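Long-range contacts in xylose isomerase domain protein TIM barrel (Planctomyces limnophilus, PDB 3TVA), which binds a magnesium ion within a xylose isomerase-like TIM barrel and is probably an isomerase: residues 9-14 with 254-259; 35-40 with 66-71; 211-216 with 259-264. All blocks are in the same frame, centred on the assembly; numbering follows the deposited sequence.

Contact 1: 9-14 with 254-259; sequences PYWPIG and GPLTIE. With MG (magnesium ion), chain C.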
loop_
_atom_site.group_PDB
_atom_site.type_symbol
_atom_site.label_atom_id
_atom_site.label_comp_id
_atom_site.label_asym_id
_atom_site.label_seq_id
_atom_site.Cartn_x
_atom_site.Cartn_y
_atom_site.Cartn_z
ATOM N N PRO A 9 -2.918 21.061 -5.534
ATOM C CA PRO A 9 -3.264 21.091 -4.106
ATOM C C PRO A 9 -2.568 19.975 -3.342
ATOM O O PRO A 9 -2.516 18.840 -3.811
ATOM C CB PRO A 9 -4.782 20.876 -4.097
ATOM C CG PRO A 9 -5.100 20.250 -5.413
ATOM C CD PRO A 9 -4.088 20.785 -6.385
ATOM N N TYR A 10 -2.032 20.309 -2.175
ATOM C CA TYR A 10 -1.269 19.360 -1.382
ATOM C C TYR A 10 -2.198 18.378 -0.732
ATOM O O TYR A 10 -3.329 18.731 -0.372
ATOM C CB TYR A 10 -0.534 20.078 -0.256
ATOM C CG TYR A 10 0.302 21.241 -0.700
ATOM C CD1 TYR A 10 0.371 22.401 0.065
ATOM C CD2 TYR A 10 1.044 21.175 -1.879
ATOM C CE1 TYR A 10 1.155 23.477 -0.338
ATOM C CE2 TYR A 10 1.824 22.235 -2.292
ATOM C CZ TYR A 10 1.880 23.385 -1.518
ATOM O OH TYR A 10 2.661 24.439 -1.936
ATOM N N TRP A 11 -1.700 17.164 -0.534
ATOM C CA TRP A 11 -2.379 16.182 0.304
ATOM C C TRP A 11 -3.862 15.975 -0.034
ATOM O O TRP A 11 -4.693 15.999 0.864
ATOM C CB TRP A 11 -2.237 16.586 1.781
ATOM C CG TRP A 11 -0.859 16.355 2.345
ATOM C CD1 TRP A 11 0.228 15.845 1.684
ATOM C CD2 TRP A 11 -0.429 16.607 3.688
ATOM N NE1 TRP A 11 1.308 15.773 2.533
ATOM C CE2 TRP A 11 0.929 16.223 3.771
ATOM C CE3 TRP A 11 -1.062 17.108 4.832
ATOM C CZ2 TRP A 11 1.666 16.333 4.948
ATOM C CZ3 TRP A 11 -0.326 17.228 6.000
ATOM C CH2 TRP A 11 1.027 16.845 6.048
ATOM N N PRO A 12 -4.197 15.759 -1.324
ATOM C CA PRO A 12 -5.605 15.406 -1.561
ATOM C C PRO A 12 -5.898 14.114 -0.811
ATOM O O PRO A 12 -5.022 13.263 -0.710
ATOM C CB PRO A 12 -5.668 15.169 -3.076
ATOM C CG PRO A 12 -4.262 14.755 -3.456
ATOM C CD PRO A 12 -3.364 15.570 -2.528
ATOM N N ILE A 13 -7.071 14.007 -0.214
ATOM C CA ILE A 13 -7.407 12.804 0.536
ATOM C C ILE A 13 -7.914 11.697 -0.396
ATOM O O ILE A 13 -8.494 11.971 -1.449
ATOM C CB ILE A 13 -8.336 13.121 1.731
ATOM C CG1 ILE A 13 -7.491 13.712 2.865
ATOM C CG2 ILE A 13 -9.037 11.873 2.248
ATOM C CD1 ILE A 13 -7.868 15.084 3.261
ATOM N N GLY A 14 -7.677 10.448 -0.023
ATOM C CA GLY A 14 -8.105 9.347 -0.852
ATOM C C GLY A 14 -8.539 8.211 0.032
ATOM O O GLY A 14 -8.378 8.263 1.257
ATOM N N GLY A 254 1.945 14.294 -1.776
ATOM C CA GLY A 254 1.001 13.495 -2.546
ATOM C C GLY A 254 -0.264 13.142 -1.772
ATOM O O GLY A 254 -0.504 13.671 -0.682
ATOM N N PRO A 255 -1.076 12.227 -2.322
ATOM C CA PRO A 255 -2.355 11.892 -1.686
ATOM C C PRO A 255 -2.187 11.246 -0.316
ATOM O O PRO A 255 -1.215 10.517 -0.063
ATOM C CB PRO A 255 -2.986 10.883 -2.665
ATOM C CG PRO A 255 -2.355 11.197 -3.989
ATOM C CD PRO A 255 -0.931 11.607 -3.655
ATOM N N LEU A 256 -3.138 11.508 0.567
ATOM C CA LEU A 256 -3.191 10.801 1.838
ATOM C C LEU A 256 -4.281 9.757 1.685
ATOM O O LEU A 256 -5.469 10.080 1.735
ATOM C CB LEU A 256 -3.568 11.775 2.959
ATOM C CG LEU A 256 -2.680 13.018 3.158
ATOM C CD1 LEU A 256 -3.270 13.956 4.230
ATOM C CD2 LEU A 256 -1.251 12.616 3.526
ATOM N N THR A 257 -3.889 8.495 1.561
ATOM C CA THR A 257 -4.863 7.474 1.239
ATOM C C THR A 257 -5.261 6.705 2.488
ATOM O O THR A 257 -4.465 5.951 3.056
ATOM C CB THR A 257 -4.352 6.490 0.162
ATOM O OG1 THR A 257 -3.839 7.219 -0.961
ATOM C CG2 THR A 257 -5.493 5.566 -0.294
ATOM N N ILE A 258 -6.504 6.902 2.903
ATOM C CA ILE A 258 -7.039 6.226 4.068
ATOM C C ILE A 258 -7.288 4.756 3.759
ATOM O O ILE A 258 -7.949 4.405 2.776
ATOM C CB ILE A 258 -8.382 6.840 4.512
ATOM C CG1 ILE A 258 -8.258 8.348 4.696
ATOM C CG2 ILE A 258 -8.874 6.173 5.784
ATOM C CD1 ILE A 258 -9.615 9.069 4.740
ATOM N N GLU A 259 -6.765 3.894 4.613
ATOM C CA GLU A 259 -7.035 2.480 4.497
ATOM C C GLU A 259 -7.612 1.968 5.806
ATOM O O GLU A 259 -7.013 2.158 6.856
ATOM C CB GLU A 259 -5.760 1.711 4.169
ATOM C CG GLU A 259 -6.036 0.230 3.937
ATOM C CD GLU A 259 -4.776 -0.520 3.576
ATOM O OE1 GLU A 259 -3.804 -0.388 4.332
ATOM O OE2 GLU A 259 -4.752 -1.209 2.534
HETATM MG MG MG C . -1.445 -0.461 3.639
#
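In both Trp11 (chi1 -74°) and Leu256 (chi1 -57°), CG stands anti to the carbonyl carbon and beside the backbone N, and these two torsions bring the principal apolar pair together. Leu256 crosses the indole obliquely and sets its CD2 methyl over one ring face, 3.9 Å from the centroid of the five-membered ring of Trp11 and only 8° off the normal, a CH-pi contact centred on the five-membered ring, and so offset from the middle of the indole. The other methyl reaches the root of the indole, with Leu256 CD1 3.7 Å from Trp11 CB. Further hold on the ring comes from Tyr252, whose carbonyl O takes the NE1 hydrogen bond, and from Trp248, which it meets edge-to-face. An alanine here in place of Trp11 would probably cost Leu256 the flat surface under its methyl and would lose the bond to Tyr252.

The backbones meet just before the strands begin, where Trp11 CA directs a C-H at Gly254 O over 3.3 Å. The rings of Pro12 and Pro255 then lie side by side, pointing the same way. Three backbone hydrogen bonds follow, alternating between the strands as in a parallel pair. Leu256 N donates to Pro12 O at 2.9 Å, within the carbonyl plane. Gly14 N gives to Leu256 O and Ile258 N to Gly14 O, each at 2.8 Å, and in both the donor sits above the plane of the carbonyl it meets. Alongside the last of them, Ile13 CG2 touches Ile258 CD1 at 3.8 Å, and both isoleucines also pack on helix 266-287.

The pairing is that of the first and last strands of a TIM barrel: joining 13-18 to 256-258 closes the ring, and Glu259, directly after the last strand, reaches the magnesium ion.

Contact 2: 35-40 with 66-71; sequences VPTVQV and QVTVIF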
loop_
_atom_site.group_PDB
_atom_site.type_symbol
_atom_site.label_atom_id
_atom_site.label_comp_id
_atom_site.label_asym_id
_atom_site.label_seq_id
_atom_site.Cartn_x
_atom_site.Cartn_y
_atom_site.Cartn_z
ATOM N N VAL A 35 -14.212 12.108 -2.056
ATOM C CA VAL A 35 -12.756 12.155 -2.158
ATOM C C VAL A 35 -12.335 12.229 -3.623
ATOM O O VAL A 35 -12.951 11.600 -4.480
ATOM C CB VAL A 35 -12.070 10.963 -1.436
ATOM C CG1 VAL A 35 -12.584 10.867 -0.006
ATOM C CG2 VAL A 35 -12.312 9.658 -2.178
ATOM N N PRO A 36 -11.328 13.065 -3.923
ATOM C CA PRO A 36 -10.787 13.247 -5.277
ATOM C C PRO A 36 -9.932 12.085 -5.829
ATOM O O PRO A 36 -9.763 11.998 -7.045
ATOM C CB PRO A 36 -9.937 14.519 -5.140
ATOM C CG PRO A 36 -9.449 14.472 -3.707
ATOM C CD PRO A 36 -10.628 13.907 -2.930
ATOM N N THR A 37 -9.356 11.256 -4.962
ATOM C CA THR A 37 -8.396 10.241 -5.409
ATOM C C THR A 37 -8.638 8.919 -4.704
ATOM O O THR A 37 -9.193 8.889 -3.608
ATOM C CB THR A 37 -6.899 10.616 -5.126
ATOM O OG1 THR A 37 -6.659 10.603 -3.714
ATOM C CG2 THR A 37 -6.543 11.970 -5.686
ATOM N N VAL A 38 -8.226 7.829 -5.345
ATOM C CA VAL A 38 -8.256 6.520 -4.712
ATOM C C VAL A 38 -7.017 5.719 -5.100
ATOM O O VAL A 38 -6.391 5.967 -6.131
ATOM C CB VAL A 38 -9.499 5.685 -5.133
ATOM C CG1 VAL A 38 -10.804 6.324 -4.648
ATOM C CG2 VAL A 38 -9.527 5.460 -6.647
ATOM N N GLN A 39 -6.682 4.748 -4.264
ATOM C CA GLN A 39 -5.851 3.634 -4.680
ATOM C C GLN A 39 -6.804 2.468 -4.842
ATOM O O GLN A 39 -7.829 2.400 -4.178
ATOM C CB GLN A 39 -4.796 3.296 -3.630
ATOM C CG GLN A 39 -3.737 4.368 -3.472
ATOM C CD GLN A 39 -2.616 3.909 -2.572
ATOM O OE1 GLN A 39 -2.505 2.723 -2.278
ATOM N NE2 GLN A 39 -1.778 4.842 -2.125
ATOM N N VAL A 40 -6.491 1.569 -5.759
ATOM C CA VAL A 40 -7.415 0.499 -6.083
ATOM C C VAL A 40 -6.731 -0.855 -6.003
ATOM O O VAL A 40 -5.661 -1.055 -6.589
ATOM C CB VAL A 40 -7.954 0.667 -7.522
ATOM C CG1 VAL A 40 -9.019 -0.366 -7.813
ATOM C CG2 VAL A 40 -8.517 2.067 -7.705
ATOM N N GLN A 66 -9.483 10.384 -9.438
ATOM C CA GLN A 66 -8.189 10.000 -9.994
ATOM C C GLN A 66 -7.619 8.761 -9.288
ATOM O O GLN A 66 -7.582 8.700 -8.061
ATOM C CB GLN A 66 -7.211 11.181 -9.884
ATOM C CG GLN A 66 -5.834 10.932 -10.485
ATOM C CD GLN A 66 -4.802 11.999 -10.062
ATOM O OE1 GLN A 66 -5.135 12.982 -9.384
ATOM N NE2 GLN A 66 -3.547 11.793 -10.456
ATOM N N VAL A 67 -7.167 7.783 -10.069
ATOM C CA VAL A 67 -6.589 6.551 -9.535
ATOM C C VAL A 67 -5.076 6.700 -9.455
ATOM O O VAL A 67 -4.419 6.879 -10.470
ATOM C CB VAL A 67 -6.908 5.358 -10.463
ATOM C CG1 VAL A 67 -6.327 4.054 -9.888
ATOM C CG2 VAL A 67 -8.416 5.252 -10.690
ATOM N N THR A 68 -4.553 6.755 -8.236
ATOM C CA THR A 68 -3.129 6.971 -7.985
ATOM C C THR A 68 -2.211 5.736 -7.979
ATOM O O THR A 68 -1.072 5.807 -8.406
ATOM C CB THR A 68 -2.924 7.844 -6.739
ATOM O OG1 THR A 68 -3.450 7.164 -5.596
ATOM C CG2 THR A 68 -3.667 9.186 -6.916
ATOM N N VAL A 69 -2.702 4.620 -7.453
ATOM C CA VAL A 69 -1.932 3.384 -7.405
ATOM C C VAL A 69 -2.890 2.206 -7.573
ATOM O O VAL A 69 -4.010 2.225 -7.052
ATOM C CB VAL A 69 -1.179 3.182 -6.041
ATOM C CG1 VAL A 69 -0.313 1.933 -6.094
ATOM C CG2 VAL A 69 -0.318 4.403 -5.634
ATOM N N ILE A 70 -2.460 1.181 -8.305
ATOM C CA ILE A 70 -3.210 -0.068 -8.353
ATOM C C ILE A 70 -2.424 -1.182 -7.652
ATOM O O ILE A 70 -1.287 -1.463 -8.010
ATOM C CB ILE A 70 -3.584 -0.455 -9.810
ATOM C CG1 ILE A 70 -4.595 0.576 -10.349
ATOM C CG2 ILE A 70 -4.145 -1.880 -9.839
ATOM C CD1 ILE A 70 -4.907 0.474 -11.825
ATOM N N PHE A 71 -3.028 -1.804 -6.647
ATOM C CA PHE A 71 -2.313 -2.743 -5.785
ATOM C C PHE A 71 -2.493 -4.189 -6.212
ATOM O O PHE A 71 -3.594 -4.610 -6.540
ATOM C CB PHE A 71 -2.770 -2.575 -4.318
ATOM C CG PHE A 71 -1.752 -1.893 -3.446
ATOM C CD1 PHE A 71 -1.687 -0.514 -3.382
ATOM C CD2 PHE A 71 -0.842 -2.637 -2.709
ATOM C CE1 PHE A 71 -0.737 0.117 -2.588
ATOM C CE2 PHE A 71 0.108 -2.017 -1.920
ATOM C CZ PHE A 71 0.158 -0.636 -1.859
HETATM O O HOH W 1 -5.176 8.053 -3.479
HETATM O O HOH W 2 -1.253 7.593 -3.841
#
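Gln39 carries the innermost contact. Its CG is anti to the carbonyl carbon and the chain runs on extended, so that the amide lies beside Val69 and ends at the rim of the Phe71 ring. Gln39 OE1 approaches that ring at its edge, 3.2 Å from Phe71 CE1, with amide and ring planes only 9° apart; the oxygen thus faces polarised C-H bonds, probably a mildly favourable arrangement. The same OE1 accepts a hydrogen bond from His211 NE2, while Gln39 NE2 gives to Asn182 OD1, and these two partners fix which way round the amide sits. Nearer its root, Gln39 CG packs 3.8 Å from Val69 CB.

Two waters form the next shell, both bound to the hydroxyl of Thr68. One water, its O 2.9 Å from Thr68 OG1, also bonds to Thr37 OG1; the second links Thr68 to Gln39 NE2, from which it accepts. Behind the side chains lies a parallel ladder with an irregularity. Val38 N donates to Gln66 O, and Thr68 N in turn to Val38 O at 2.9 Å, nearly along the C=O axis. Thr68 then adopts a helical psi of -37° and adds one residue to its strand, a beta bulge, after which Val40 N finds Val69 O at 2.9 Å and Phe71 N finds Val40 O at 2.7 Å.

On the face opposite Gln39, Val40 CG2 meets Val67 CG1 at 3.7 Å, and both valines rest on Phe56 of helix 50-62, the helix that links the two strands in a beta-alpha-beta crossover. Ile70 packs on helix 97-114, and Val38 and Val40 touch strand 13-18, the next strand round the barrel.

Contact 3: 211-216 with 259-264; sequences HCKDAL and EREIPH. With MG (magnesium ion), chain C; GOL (glycerol), chain E.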
loop_
_atom_site.group_PDB
_atom_site.type_symbol
_atom_site.label_atom_id
_atom_site.label_comp_id
_atom_site.label_asym_id
_atom_site.label_seq_id
_atom_site.Cartn_x
_atom_site.Cartn_y
_atom_site.Cartn_z
ATOM N N HIS A 211 -0.256 5.232 3.029
ATOM C CA HIS A 211 -1.533 4.878 3.608
ATOM C C HIS A 211 -1.673 5.509 4.985
ATOM O O HIS A 211 -0.712 5.559 5.765
ATOM C CB HIS A 211 -1.690 3.354 3.657
ATOM C CG HIS A 211 -1.893 2.745 2.305
ATOM N ND1 HIS A 211 -1.764 1.398 2.058
ATOM C CD2 HIS A 211 -2.209 3.313 1.115
ATOM C CE1 HIS A 211 -1.978 1.155 0.779
ATOM N NE2 HIS A 211 -2.257 2.301 0.181
ATOM N N CYS A 212 -2.860 6.037 5.264
ATOM C CA CYS A 212 -3.173 6.498 6.599
ATOM C C CYS A 212 -4.008 5.425 7.255
ATOM O O CYS A 212 -5.170 5.218 6.900
ATOM C CB CYS A 212 -3.950 7.815 6.559
ATOM S SG CYS A 212 -2.918 9.169 5.956
ATOM N N LYS A 213 -3.393 4.750 8.217
ATOM C CA LYS A 213 -4.023 3.645 8.922
ATOM C C LYS A 213 -3.423 3.653 10.325
ATOM O O LYS A 213 -2.311 4.151 10.519
ATOM C CB LYS A 213 -3.734 2.319 8.209
ATOM C CG LYS A 213 -4.604 1.177 8.715
ATOM C CD LYS A 213 -3.887 -0.159 8.690
ATOM C CE LYS A 213 -3.704 -0.671 7.315
ATOM N NZ LYS A 213 -2.555 -1.638 7.221
ATOM N N ASP A 214 -4.142 3.118 11.309
ATOM C CA ASP A 214 -3.662 3.173 12.693
ATOM C C ASP A 214 -3.736 1.790 13.347
ATOM O O ASP A 214 -4.522 0.936 12.927
ATOM C CB ASP A 214 -4.487 4.188 13.497
ATOM C CG ASP A 214 -3.695 4.840 14.643
ATOM O OD1 ASP A 214 -2.612 4.336 15.024
ATOM O OD2 ASP A 214 -4.176 5.865 15.172
ATOM N N ALA A 215 -2.920 1.571 14.375
ATOM C CA ALA A 215 -2.912 0.284 15.063
ATOM C C ALA A 215 -2.379 0.406 16.482
ATOM O O ALA A 215 -1.682 1.368 16.810
ATOM C CB ALA A 215 -2.085 -0.736 14.277
ATOM N N LEU A 216 -2.700 -0.584 17.309
ATOM C CA LEU A 216 -2.171 -0.682 18.668
ATOM C C LEU A 216 -1.080 -1.746 18.693
ATOM O O LEU A 216 -1.225 -2.795 18.058
ATOM C CB LEU A 216 -3.286 -1.079 19.646
ATOM C CG LEU A 216 -4.448 -0.094 19.808
ATOM C CD1 LEU A 216 -5.594 -0.719 20.639
ATOM C CD2 LEU A 216 -3.960 1.225 20.455
ATOM N N GLU A 259 -6.765 3.894 4.613
ATOM C CA GLU A 259 -7.035 2.480 4.497
ATOM C C GLU A 259 -7.612 1.968 5.806
ATOM O O GLU A 259 -7.013 2.158 6.856
ATOM C CB GLU A 259 -5.760 1.711 4.169
ATOM C CG GLU A 259 -6.036 0.230 3.937
ATOM C CD GLU A 259 -4.776 -0.520 3.576
ATOM O OE1 GLU A 259 -3.804 -0.388 4.332
ATOM O OE2 GLU A 259 -4.752 -1.209 2.534
ATOM N N ARG A 260 -8.794 1.362 5.758
ATOM C CA ARG A 260 -9.333 0.716 6.950
ATOM C C ARG A 260 -9.851 -0.643 6.546
ATOM O O ARG A 260 -10.891 -0.737 5.862
ATOM C CB ARG A 260 -10.475 1.559 7.510
ATOM C CG ARG A 260 -11.137 0.992 8.748
ATOM C CD ARG A 260 -10.463 1.479 10.026
ATOM N NE ARG A 260 -11.128 0.931 11.205
ATOM C CZ ARG A 260 -10.798 -0.219 11.784
ATOM N NH1 ARG A 260 -9.800 -0.958 11.294
ATOM N NH2 ARG A 260 -11.475 -0.638 12.851
ATOM N N GLU A 261 -9.217 -1.723 6.998
ATOM C CA GLU A 261 -9.664 -2.948 6.390
ATOM C C GLU A 261 -10.574 -3.667 7.356
ATOM O O GLU A 261 -10.143 -4.518 8.128
ATOM C CB GLU A 261 -8.433 -3.823 6.136
ATOM C CG GLU A 261 -7.207 -3.050 5.650
ATOM C CD GLU A 261 -5.998 -3.952 5.401
ATOM O OE1 GLU A 261 -5.157 -4.078 6.318
ATOM O OE2 GLU A 261 -5.885 -4.527 4.291
ATOM N N ILE A 262 -11.864 -3.440 7.166
ATOM C CA ILE A 262 -12.907 -4.231 7.775
ATOM C C ILE A 262 -14.046 -4.300 6.766
ATOM O O ILE A 262 -15.168 -3.876 7.063
ATOM C CB ILE A 262 -13.377 -3.608 9.126
ATOM C CG1 ILE A 262 -13.640 -2.104 8.986
ATOM C CG2 ILE A 262 -12.318 -3.807 10.206
ATOM C CD1 ILE A 262 -14.206 -1.462 10.242
ATOM N N PRO A 263 -13.783 -4.881 5.579
ATOM C CA PRO A 263 -14.848 -4.930 4.570
ATOM C C PRO A 263 -16.001 -5.830 5.003
ATOM O O PRO A 263 -17.064 -5.794 4.378
ATOM C CB PRO A 263 -14.138 -5.505 3.338
ATOM C CG PRO A 263 -12.964 -6.252 3.890
ATOM C CD PRO A 263 -12.516 -5.426 5.054
ATOM N N HIS A 264 -15.775 -6.651 6.029
ATOM C CA HIS A 264 -16.820 -7.528 6.572
ATOM C C HIS A 264 -17.881 -6.735 7.341
ATOM O O HIS A 264 -18.950 -7.255 7.650
ATOM C CB HIS A 264 -16.206 -8.598 7.482
ATOM C CG HIS A 264 -15.510 -8.038 8.685
ATOM N ND1 HIS A 264 -14.254 -7.472 8.623
ATOM C CD2 HIS A 264 -15.899 -7.950 9.981
ATOM C CE1 HIS A 264 -13.898 -7.063 9.829
ATOM N NE2 HIS A 264 -14.878 -7.340 10.670
HETATM MG MG MG C . -1.445 -0.461 3.639
HETATM C C1 GOL E . -2.839 -4.228 0.612
HETATM O O1 GOL E . -2.230 -5.475 0.847
HETATM C C2 GOL E . -2.757 -3.351 1.862
HETATM O O2 GOL E . -2.291 -2.062 1.517
HETATM C C3 GOL E . -1.900 -3.956 2.975
HETATM O O3 GOL E . -1.953 -3.161 4.147
#
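The backbone N and both carboxylate oxygens of Glu259 have partners. Its backbone N gives a nearly straight hydrogen bond (170° at the hydrogen) to Cys212 O over 3.1 Å, the donor standing above the carbonyl plane. CG lies anti to the backbone N and the chain is extended, which carries the carboxylate inward to the metal. There Glu259 OE1 binds the magnesium ion at 2.5 Å, while Glu259 OE2 accepts from glycerol O2 at 2.8 Å. The glycerol, probably from the crystallisation liquor, also places O2 at the edge of the His211 ring.

His211 uses both nitrogens. ND1 coordinates the same ion at 2.5 Å, and NE2 donates to Gln39 OE1, a second-shell bond that holds the imidazole in its rotation. Ring and carboxylate planes are 59° apart, so the two ligands reach the metal in different orientations. Asp184 and Glu158 complete the protein ligands.

Lys213, bent at chi2 and chi3, runs alongside Glu259 and lays its carbon chain against it, with Lys213 CE 3.0 Å from Glu259 OE1 and Lys213 CG 3.2 Å from Glu259 O. Its ammonium donates chiefly to Asp184 OD2; Glu261 OE1 offers only a long salt bridge, 3.7 Å from Lys213 NZ, and the bond to glycerol O3 is weak. Lys213 NZ also lies 3.4 Å from Glu259 OE1. A positive charge so close would probably offset part of the carboxylate charge gathered round the ion.

Acidic and histidine ligands gathered at the C-terminal ends of barrel strands form the metal centre characteristic of xylose isomerase-like TIM barrels.

In the fold
All three contacts are largely buried and reach one curled sheet. Contacts 1 and 2 are strand pairings on neighbouring strands, 13-18 and 37-41, joined where Thr37 OG1 bonds to Ile13 O; they rely on backbone ladders and apolar side chains, though the face of contact 2 that bears Thr37 and Gln39 is partly polar and holds two waters. Contact 3 differs: a single backbone bond, with charges and metal coordination in place of apolar packing. It shares Glu259 with contact 1, and Thr257 O accepts Cys212 N between them. Gln39 ties contact 2 to it through His211. Contact 2 alone has exposed touching residues, Pro36 and Gln66, at the start of its pairing.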